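PDB 3VTX: MamA from Candidatus Magnetobacterium bavaricum, which is a tetratricopeptide-repeat protein, built from stacked antiparallel helix pairs of a kind that commonly serves as a scaffold for binding other proteins. Local coordinates for residues T70-S81 / A95-Y106. Residues are numbered along the deposited sequence; the frame is centred on the assembly and turned at random.
Sequences TTSAEAYYILGS and ALQRAIALNTVY
With CG anti to its carbonyl carbon (chi1 -79°), Tyr76 turns its ring toward helix 95-102, whereas Tyr77, with CG anti to the backbone N (chi1 169°), lays the root of its ring against the hydroxyl end of Tyr106, and its CD1 comes near Leu96 CD2. The pair of helices is a worked example of the tetratricopeptide repeat, in which two antiparallel helices pack against each other; here small residues let them close up around one large knob. Tyr76 is that knob, seated in the hole formed by Ala95, Arg98, Ala99 and Leu102. The aliphatic part of Arg98 lies over one ring face, its CB 3.8 Å from the ring centroid in a CH-pi contact, and Arg98 CD continues toward CE1 and CZ of Tyr76. Leu102 comes in obliquely, CD1 3.6 Å from Tyr76 CD2.

Close approach depends on small groups: the CB of Ala95 sits 3.4 Å from the CA of Gly80, and the CB of Ala99 lies 3.4 Å from the carbonyl O of Ala73. The axes of helix segments 73-81 and 95-102 accordingly approach to 7.5 Å, their N-to-C directions 158° apart. No hydrogen bond crosses; packing alone joins the segments. Beyond the second helix, the Tyr106 ring directs its edge at Ala73 O, while its OH lies 3.4 Å from Tyr77 CB. The two tyrosine rings meet obliquely.

Ser72 caps the first helix by accepting from Ala75 N. Helix 73-85 also rests on earlier helices: Tyr76, besides its place in the hole, touches Val66 of helix 55-68, and Glu74 forms a salt bridge with Lys47 of helix 39-51. Tyr77 reaches onward to Asp108 and Lys112 of helix 107-119, linking the hairpin to the next helix.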
# COMPACT_ATOMS: atom_id res chain seq x y z
N THR A 70 0.17 18.12 0.86
CA THR A 70 0.50 17.40 -0.32
C THR A 70 1.91 16.83 -0.28
O THR A 70 2.45 16.48 -1.32
CB THR A 70 0.28 18.25 -1.57
OG1 THR A 70 1.13 19.39 -1.49
CG2 THR A 70 -1.22 18.70 -1.67
N THR A 71 2.49 16.72 0.93
CA THR A 71 3.91 16.42 1.05
C THR A 71 4.25 15.03 1.62
O THR A 71 5.40 14.70 1.76
CB THR A 71 4.62 17.44 1.96
OG1 THR A 71 4.20 17.22 3.31
CG2 THR A 71 4.34 18.94 1.51
N SER A 72 3.23 14.19 1.93
CA SER A 72 3.47 12.96 2.64
C SER A 72 3.31 11.76 1.64
O SER A 72 2.14 11.44 1.17
CB SER A 72 2.44 12.76 3.78
OG SER A 72 2.41 11.42 4.27
N ALA A 73 4.40 11.12 1.32
CA ALA A 73 4.36 9.96 0.41
C ALA A 73 3.43 8.86 1.00
O ALA A 73 2.64 8.23 0.28
CB ALA A 73 5.75 9.40 0.09
N GLU A 74 3.56 8.66 2.28
CA GLU A 74 2.77 7.61 2.98
C GLU A 74 1.29 7.87 2.87
O GLU A 74 0.52 6.95 2.60
CB GLU A 74 3.18 7.49 4.45
CG GLU A 74 2.46 6.37 5.20
CD GLU A 74 2.70 6.25 6.71
OE1 GLU A 74 2.65 7.27 7.44
OE2 GLU A 74 2.77 5.08 7.16
N ALA A 75 0.87 9.11 3.11
CA ALA A 75 -0.55 9.41 2.98
C ALA A 75 -1.10 9.08 1.58
O ALA A 75 -2.17 8.52 1.47
CB ALA A 75 -0.82 10.86 3.34
N TYR A 76 -0.38 9.48 0.54
CA TYR A 76 -0.72 9.15 -0.81
C TYR A 76 -0.74 7.63 -1.05
O TYR A 76 -1.61 7.14 -1.80
CB TYR A 76 0.14 9.92 -1.80
CG TYR A 76 -0.28 11.35 -2.02
CD1 TYR A 76 -1.47 11.65 -2.64
CD2 TYR A 76 0.56 12.43 -1.64
CE1 TYR A 76 -1.86 12.97 -2.84
CE2 TYR A 76 0.18 13.74 -1.86
CZ TYR A 76 -0.99 14.00 -2.47
OH TYR A 76 -1.38 15.32 -2.74
N TYR A 77 0.24 6.92 -0.49
CA TYR A 77 0.31 5.49 -0.65
C TYR A 77 -0.95 4.87 -0.04
O TYR A 77 -1.52 3.94 -0.61
CB TYR A 77 1.58 4.93 0.03
CG TYR A 77 1.57 3.39 0.12
CD1 TYR A 77 1.69 2.58 -1.04
CD2 TYR A 77 1.37 2.76 1.34
CE1 TYR A 77 1.66 1.23 -0.91
CE2 TYR A 77 1.32 1.35 1.46
CZ TYR A 77 1.45 0.63 0.30
OH TYR A 77 1.39 -0.75 0.33
N ILE A 78 -1.33 5.30 1.16
CA ILE A 78 -2.46 4.71 1.85
C ILE A 78 -3.72 5.08 1.11
O ILE A 78 -4.55 4.22 0.88
CB ILE A 78 -2.54 5.10 3.32
CG1 ILE A 78 -1.27 4.65 4.08
CG2 ILE A 78 -3.86 4.52 3.91
CD1 ILE A 78 -1.11 5.23 5.55
N LEU A 79 -3.83 6.32 0.66
CA LEU A 79 -4.97 6.78 -0.11
C LEU A 79 -5.08 6.00 -1.40
O LEU A 79 -6.12 5.53 -1.78
CB LEU A 79 -4.84 8.27 -0.45
CG LEU A 79 -5.94 8.90 -1.36
CD1 LEU A 79 -7.35 8.63 -0.77
CD2 LEU A 79 -5.71 10.46 -1.57
N GLY A 80 -3.96 5.84 -2.08
CA GLY A 80 -4.05 5.07 -3.35
C GLY A 80 -4.33 3.59 -3.15
O GLY A 80 -5.13 3.01 -3.88
N SER A 81 -3.71 3.00 -2.15
CA SER A 81 -4.03 1.61 -1.74
C SER A 81 -5.51 1.41 -1.41
O SER A 81 -6.15 0.45 -1.84
CB SER A 81 -3.13 1.14 -0.58
OG SER A 81 -1.77 1.07 -0.93
N ALA A 95 -3.02 8.73 -6.92
CA ALA A 95 -2.40 8.79 -5.65
C ALA A 95 -1.09 8.07 -5.54
O ALA A 95 -0.18 8.59 -4.94
CB ALA A 95 -3.39 8.24 -4.54
N LEU A 96 -0.98 6.87 -6.11
CA LEU A 96 0.24 6.13 -6.01
C LEU A 96 1.37 6.86 -6.78
O LEU A 96 2.52 6.87 -6.30
CB LEU A 96 0.09 4.71 -6.56
CG LEU A 96 -0.86 3.87 -5.72
CD1 LEU A 96 -1.36 2.65 -6.45
CD2 LEU A 96 -0.16 3.44 -4.45
N GLN A 97 1.02 7.46 -7.92
CA GLN A 97 1.96 8.28 -8.71
C GLN A 97 2.48 9.43 -7.85
O GLN A 97 3.69 9.77 -7.87
CB GLN A 97 1.30 8.86 -9.98
CG GLN A 97 1.16 7.89 -11.15
CD GLN A 97 0.44 8.53 -12.33
OE1 GLN A 97 -0.18 9.57 -12.19
NE2 GLN A 97 0.54 7.91 -13.49
N ARG A 98 1.57 10.04 -7.12
CA ARG A 98 1.97 11.10 -6.23
C ARG A 98 2.87 10.63 -5.15
O ARG A 98 3.82 11.32 -4.83
CB ARG A 98 0.82 11.91 -5.69
CG ARG A 98 0.18 12.78 -6.80
CD ARG A 98 -0.79 13.84 -6.31
NE ARG A 98 -2.16 13.57 -6.77
CZ ARG A 98 -2.70 13.94 -7.93
NH1 ARG A 98 -2.02 14.65 -8.83
NH2 ARG A 98 -3.96 13.61 -8.18
N ALA A 99 2.62 9.44 -4.59
CA ALA A 99 3.49 8.88 -3.57
C ALA A 99 4.91 8.67 -4.09
O ALA A 99 5.94 8.91 -3.39
CB ALA A 99 2.94 7.51 -3.07
N ILE A 100 4.98 8.13 -5.28
CA ILE A 100 6.24 7.78 -5.91
C ILE A 100 6.98 9.08 -6.28
O ILE A 100 8.22 9.13 -6.28
CB ILE A 100 5.98 6.94 -7.17
CG1 ILE A 100 5.62 5.52 -6.70
CG2 ILE A 100 7.20 6.92 -8.12
CD1 ILE A 100 4.92 4.74 -7.80
N ALA A 101 6.24 10.08 -6.72
CA ALA A 101 6.89 11.36 -7.12
C ALA A 101 7.52 11.93 -5.86
O ALA A 101 8.64 12.47 -5.92
CB ALA A 101 5.86 12.35 -7.73
N LEU A 102 6.85 11.78 -4.73
CA LEU A 102 7.37 12.24 -3.46
C LEU A 102 8.45 11.37 -2.87
O LEU A 102 9.17 11.83 -2.02
CB LEU A 102 6.28 12.45 -2.41
CG LEU A 102 5.25 13.55 -2.72
CD1 LEU A 102 4.04 13.34 -1.85
CD2 LEU A 102 5.81 14.95 -2.48
N ASN A 103 8.55 10.09 -3.26
CA ASN A 103 9.58 9.20 -2.76
C ASN A 103 9.85 8.20 -3.90
O ASN A 103 9.12 7.20 -4.07
CB ASN A 103 9.18 8.51 -1.43
CG ASN A 103 10.23 7.40 -0.95
OD1 ASN A 103 11.24 7.18 -1.62
ND2 ASN A 103 9.92 6.73 0.18
N THR A 104 10.90 8.45 -4.63
CA THR A 104 11.13 7.70 -5.89
C THR A 104 11.74 6.33 -5.65
O THR A 104 11.87 5.50 -6.60
CB THR A 104 11.96 8.51 -6.91
OG1 THR A 104 13.21 8.80 -6.31
CG2 THR A 104 11.23 9.79 -7.35
N VAL A 105 12.03 6.02 -4.41
CA VAL A 105 12.41 4.67 -4.04
C VAL A 105 11.36 3.89 -3.15
O VAL A 105 11.70 2.98 -2.36
CB VAL A 105 13.83 4.59 -3.49
CG1 VAL A 105 14.79 4.98 -4.61
CG2 VAL A 105 14.01 5.44 -2.23
N TYR A 106 10.08 4.25 -3.28
CA TYR A 106 9.06 3.75 -2.39
C TYR A 106 8.58 2.42 -2.96
O TYR A 106 7.60 2.36 -3.73
CB TYR A 106 7.85 4.68 -2.36
CG TYR A 106 6.90 4.56 -1.18
CD1 TYR A 106 6.86 3.45 -0.34
CD2 TYR A 106 6.00 5.58 -0.95
CE1 TYR A 106 5.95 3.36 0.72
CE2 TYR A 106 5.12 5.54 0.13
CZ TYR A 106 5.09 4.43 0.95
OH TYR A 106 4.26 4.41 1.99